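Local coordinates for Non-heme chloroperoxidase CPO-A1 (Streptomyces aureofaciens, PDB 1A8Q), which works as a cofactor-free haloperoxidase of the alpha/beta hydrolase family, able to brominate and possibly acting as the chlorinating enzyme of 7-chlorotetracycline biosynthesis, at residues K14-G19 against D37-V42; A51-R54 against G58-T61. All blocks are in the same frame, centred on the assembly; numbering follows the deposited sequence.

Contact 1 (K14-G19 against D37-V42); sequences KDWGQG and DQLKAV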
loop_
_atom_site.group_PDB
_atom_site.type_symbol
_atom_site.label_atom_id
_atom_site.label_comp_id
_atom_site.label_asym_id
_atom_site.label_seq_id
_atom_site.Cartn_x
_atom_site.Cartn_y
_atom_site.Cartn_z
ATOM N N LYS A 14 14.496 2.394 -4.045
ATOM C CA LYS A 14 15.231 1.379 -4.808
ATOM C C LYS A 14 14.831 1.472 -6.275
ATOM O O LYS A 14 13.661 1.746 -6.541
ATOM C CB LYS A 14 14.788 -0.005 -4.317
ATOM C CG LYS A 14 15.372 -0.325 -2.937
ATOM C CD LYS A 14 15.011 -1.702 -2.494
ATOM C CE LYS A 14 13.980 -1.831 -1.389
ATOM N NZ LYS A 14 14.340 -0.990 -0.190
ATOM N N ASP A 15 15.827 1.329 -7.188
ATOM C CA ASP A 15 15.461 1.484 -8.619
ATOM C C ASP A 15 16.252 0.411 -9.359
ATOM O O ASP A 15 17.506 0.539 -9.430
ATOM C CB ASP A 15 15.887 2.877 -9.064
ATOM C CG ASP A 15 15.669 3.204 -10.537
ATOM O OD1 ASP A 15 15.252 2.301 -11.256
ATOM O OD2 ASP A 15 15.919 4.348 -10.912
ATOM N N TRP A 16 15.557 -0.647 -9.706
ATOM C CA TRP A 16 16.239 -1.826 -10.261
ATOM C C TRP A 16 15.846 -2.059 -11.715
ATOM O O TRP A 16 14.683 -1.995 -12.047
ATOM C CB TRP A 16 15.773 -3.034 -9.441
ATOM C CG TRP A 16 16.318 -3.125 -8.027
ATOM C CD1 TRP A 16 17.200 -2.286 -7.417
ATOM C CD2 TRP A 16 15.958 -4.109 -7.059
ATOM N NE1 TRP A 16 17.406 -2.665 -6.121
ATOM C CE2 TRP A 16 16.686 -3.805 -5.875
ATOM C CE3 TRP A 16 15.139 -5.234 -7.058
ATOM C CZ2 TRP A 16 16.575 -4.583 -4.723
ATOM C CZ3 TRP A 16 15.022 -6.016 -5.926
ATOM C CH2 TRP A 16 15.767 -5.678 -4.754
ATOM N N GLY A 17 16.836 -2.451 -12.526
ATOM C CA GLY A 17 16.455 -2.877 -13.877
ATOM C C GLY A 17 16.255 -1.774 -14.885
ATOM O O GLY A 17 16.405 -0.586 -14.685
ATOM N N GLN A 18 15.869 -2.251 -16.088
ATOM C CA GLN A 18 15.598 -1.410 -17.237
ATOM C C GLN A 18 14.297 -1.892 -17.890
ATOM O O GLN A 18 13.914 -3.070 -17.764
ATOM C CB GLN A 18 16.732 -1.474 -18.266
ATOM C CG GLN A 18 17.813 -0.431 -18.133
ATOM C CD GLN A 18 18.854 -0.745 -17.084
ATOM O OE1 GLN A 18 19.072 0.070 -16.168
ATOM N NE2 GLN A 18 19.475 -1.918 -17.176
ATOM N N GLY A 19 13.554 -0.960 -18.471
ATOM C CA GLY A 19 12.276 -1.433 -19.068
ATOM C C GLY A 19 11.149 -0.523 -18.580
ATOM O O GLY A 19 11.445 0.536 -18.032
ATOM N N ASP A 37 10.274 -9.045 -2.923
ATOM C CA ASP A 37 9.924 -10.216 -3.740
ATOM C C ASP A 37 9.350 -9.778 -5.095
ATOM O O ASP A 37 9.689 -10.384 -6.122
ATOM C CB ASP A 37 8.940 -11.068 -2.987
ATOM C CG ASP A 37 9.493 -11.743 -1.736
ATOM O OD1 ASP A 37 10.258 -12.716 -1.802
ATOM O OD2 ASP A 37 9.031 -11.357 -0.653
ATOM N N GLN A 38 8.452 -8.811 -5.074
ATOM C CA GLN A 38 7.821 -8.344 -6.307
ATOM C C GLN A 38 8.746 -7.552 -7.175
ATOM O O GLN A 38 8.692 -7.607 -8.416
ATOM C CB GLN A 38 6.566 -7.455 -5.977
ATOM C CG GLN A 38 5.473 -8.318 -5.390
ATOM C CD GLN A 38 5.707 -8.835 -3.996
ATOM O OE1 GLN A 38 6.200 -8.105 -3.134
ATOM N NE2 GLN A 38 5.344 -10.090 -3.768
ATOM N N LEU A 39 9.680 -6.776 -6.579
ATOM C CA LEU A 39 10.662 -6.039 -7.349
ATOM C C LEU A 39 11.539 -7.019 -8.169
ATOM O O LEU A 39 11.705 -6.772 -9.369
ATOM C CB LEU A 39 11.635 -5.296 -6.401
ATOM C CG LEU A 39 10.977 -3.990 -5.877
ATOM C CD1 LEU A 39 11.866 -3.524 -4.710
ATOM C CD2 LEU A 39 10.877 -2.916 -6.931
ATOM N N LYS A 40 11.974 -8.096 -7.556
ATOM C CA LYS A 40 12.784 -9.081 -8.303
ATOM C C LYS A 40 11.913 -9.703 -9.404
ATOM O O LYS A 40 12.376 -9.848 -10.543
ATOM C CB LYS A 40 13.391 -10.146 -7.384
ATOM C CG LYS A 40 14.042 -11.299 -8.206
ATOM C CD LYS A 40 14.846 -12.218 -7.303
ATOM C CE LYS A 40 15.243 -13.500 -8.075
ATOM N NZ LYS A 40 16.135 -13.082 -9.189
ATOM N N ALA A 41 10.708 -10.106 -9.068
ATOM C CA ALA A 41 9.833 -10.755 -10.062
ATOM C C ALA A 41 9.656 -9.862 -11.288
ATOM O O ALA A 41 9.735 -10.383 -12.410
ATOM C CB ALA A 41 8.495 -11.112 -9.467
ATOM N N VAL A 42 9.308 -8.583 -11.117
ATOM C CA VAL A 42 9.099 -7.767 -12.315
ATOM C C VAL A 42 10.375 -7.462 -13.053
ATOM O O VAL A 42 10.370 -7.423 -14.303
ATOM C CB VAL A 42 8.286 -6.482 -12.032
ATOM C CG1 VAL A 42 6.983 -6.942 -11.361
ATOM C CG2 VAL A 42 9.078 -5.500 -11.183
#

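Contact 2 (A51-R54 against G58-T61); sequences AHDR and GHST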
loop_
_atom_site.group_PDB
_atom_site.type_symbol
_atom_site.label_atom_id
_atom_site.label_comp_id
_atom_site.label_asym_id
_atom_site.label_seq_id
_atom_site.Cartn_x
_atom_site.Cartn_y
_atom_site.Cartn_z
ATOM N N ALA A 51 10.786 1.233 -5.812
ATOM C CA ALA A 51 9.945 1.215 -4.594
ATOM C C ALA A 51 10.531 2.230 -3.615
ATOM O O ALA A 51 11.693 2.141 -3.231
ATOM C CB ALA A 51 9.858 -0.154 -3.937
ATOM N N HIS A 52 9.701 3.240 -3.290
ATOM C CA HIS A 52 10.161 4.320 -2.432
ATOM C C HIS A 52 9.666 4.091 -1.017
ATOM O O HIS A 52 8.758 3.303 -0.768
ATOM C CB HIS A 52 9.657 5.712 -2.875
ATOM C CG HIS A 52 8.162 5.802 -2.973
ATOM N ND1 HIS A 52 7.425 4.967 -3.768
ATOM C CD2 HIS A 52 7.270 6.632 -2.345
ATOM C CE1 HIS A 52 6.145 5.264 -3.688
ATOM N NE2 HIS A 52 6.014 6.281 -2.834
ATOM N N ASP A 53 10.323 4.761 -0.066
ATOM C CA ASP A 53 9.900 4.732 1.317
ATOM C C ASP A 53 9.140 6.057 1.595
ATOM O O ASP A 53 9.678 7.138 1.312
ATOM C CB ASP A 53 11.133 4.744 2.247
ATOM C CG ASP A 53 11.929 3.428 2.194
ATOM O OD1 ASP A 53 11.482 2.417 1.626
ATOM O OD2 ASP A 53 13.037 3.424 2.787
ATOM N N ARG A 54 7.927 5.910 2.089
ATOM C CA ARG A 54 7.086 7.109 2.370
ATOM C C ARG A 54 7.816 7.994 3.381
ATOM O O ARG A 54 8.592 7.505 4.196
ATOM C CB ARG A 54 5.759 6.610 2.926
ATOM C CG ARG A 54 4.731 7.722 3.252
ATOM C CD ARG A 54 3.323 7.123 3.476
ATOM N NE ARG A 54 2.916 6.516 2.191
ATOM C CZ ARG A 54 2.729 5.222 2.018
ATOM N NH1 ARG A 54 2.806 4.279 2.949
ATOM N NH2 ARG A 54 2.405 4.799 0.772
ATOM N N GLY A 58 11.183 3.892 6.764
ATOM C CA GLY A 58 12.405 3.336 6.147
ATOM C C GLY A 58 13.576 4.287 6.279
ATOM O O GLY A 58 13.913 4.689 7.404
ATOM N N HIS A 59 14.210 4.631 5.167
ATOM C CA HIS A 59 15.364 5.508 5.144
ATOM C C HIS A 59 15.023 6.891 4.615
ATOM O O HIS A 59 15.944 7.673 4.313
ATOM C CB HIS A 59 16.464 4.953 4.213
ATOM C CG HIS A 59 17.121 3.733 4.790
ATOM N ND1 HIS A 59 17.845 3.705 5.939
ATOM C CD2 HIS A 59 17.134 2.481 4.267
ATOM C CE1 HIS A 59 18.277 2.470 6.174
ATOM N NE2 HIS A 59 17.861 1.734 5.157
ATOM N N SER A 60 13.720 7.221 4.537
ATOM C CA SER A 60 13.410 8.598 4.128
ATOM C C SER A 60 13.495 9.557 5.332
ATOM O O SER A 60 13.578 9.088 6.463
ATOM C CB SER A 60 11.960 8.680 3.596
ATOM O OG SER A 60 11.938 7.996 2.347
ATOM N N THR A 61 13.497 10.848 5.077
ATOM C CA THR A 61 13.628 11.789 6.244
ATOM C C THR A 61 12.621 11.490 7.309
ATOM O O THR A 61 11.418 11.358 7.074
ATOM C CB THR A 61 13.457 13.227 5.733
ATOM O OG1 THR A 61 14.327 13.497 4.656
ATOM C CG2 THR A 61 13.755 14.260 6.841
#

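Contact 1 (K14-G19 against D37-V42)
K14 ends in a salt bridge from NZ to OD1 of D33, while CD of its methylene chain makes a loose contact with L39 CD1, 4.3 Å away. The lysine leaves the strand toward helix 36-44, but its tip then turns away, so that the contact uses only its aliphatic part. The tighter meeting is between W16 and L39. The six-membered ring of the indole brings CZ3 to 3.5 Å from L39 CB, and its neighbour CE3 sits 3.6 Å from the same CB. Further along the leucine, CD1 lies over one face of the indole, 4.2 Å above the ring plane and offset toward the rim. The two side chains cross at about a right angle, the leucine passing from the ring's border to a place over its face. With CG beside the backbone N (chi1 -72°), the tryptophan holds its benzo half out toward the helix. At the edge of the ring, near its plane, the backbone N of K40 comes within 4.0 Å of W16 CZ3. The K40 side chain departs from this region, and its NZ forms a salt bridge with D44.

Strand 14-16 and helix 37-42 run in similar directions, their axes 23° apart and 9.9 Å from each other at closest approach. L39 also packs on F24 of strand 21-25, and W16 rests on Q36 and V43 of helix 36-44. Chemically this is an apolar seam with charged margins: aromatic and aliphatic carbon joins the helix to the strand 10-16 side of the sheet, while lysine ammonium groups find carboxylate partners beyond it.

Contact 2 (A51-R54 against G58-T61)
D53 faces the loop 58-61 from its CB outward. CB touches S60 OG at 3.4 Å. Next along the chain, CG faces the G58-H59 junction, 3.9 Å from H59 N; its place beside the backbone N (chi1 -70°) directs the side chain at the loop. The carboxylate then divides its oxygens between two loops. OD2 accepts the backbone N-H of H59 in a nearly straight hydrogen bond of 2.9 Å, with an N-H...O angle of 171°. The donor comes to the anti side of OD2 and is tilted out of the carboxylate plane. The same oxygen lies 3.4 Å from G58 CA, where the backbone comes close to the carboxylate with no side chain in between. OD1 receives the N-H of G32, so both carboxylate oxygens are engaged and the group is unlikely to rotate.

S60 closes the other end of the contact. Its OG donates to the carbonyl O of D53 over a short 2.6 Å, arriving well above the carbonyl plane, 46° out of it. That hydroxyl is also hydrogen-bonded to the backbone N of F12, which links it to strand 10-16, and the S60 CB rests 3.6 Å from R54 O. A second tie to this strand comes from H59, whose ring meets F12 edge-to-face. R54, in the loop that follows strand 48-52, points its CB away from 58-61; its NH2 forms a salt bridge with E99 OE1 and its guanidinium makes a cation-pi contact with F72. Its side chain is about 8 Å from that of the catalytic S94. D53, G58 and S60 fit the first, second-glycine and last positions of the D-x-R-G-x-G-x-S sequence found here in many alpha/beta hydrolases, a signature shared with the non-heme haloperoxidases.

In the fold
The two contacts lie in series along the chain: helix 36-44 of contact 1 leads into strand 48-52, which starts contact 2. They meet where K14 N lies 2.9 Å from A51 O, a probable hydrogen bond between neighbouring antiparallel strands, and where L39 packs on A51. Contact 1 is only partly buried, a hydrophobic meeting of helix and strand, its centre about 17 Å from the centre of the chain and away from the catalytic triad. Contact 2 is buried and polar, its loop joined to D53 by hydrogen bonds, nearer the active site. Strand 10-16 borders both, supplying side chains to contact 1 and F12 to contact 2.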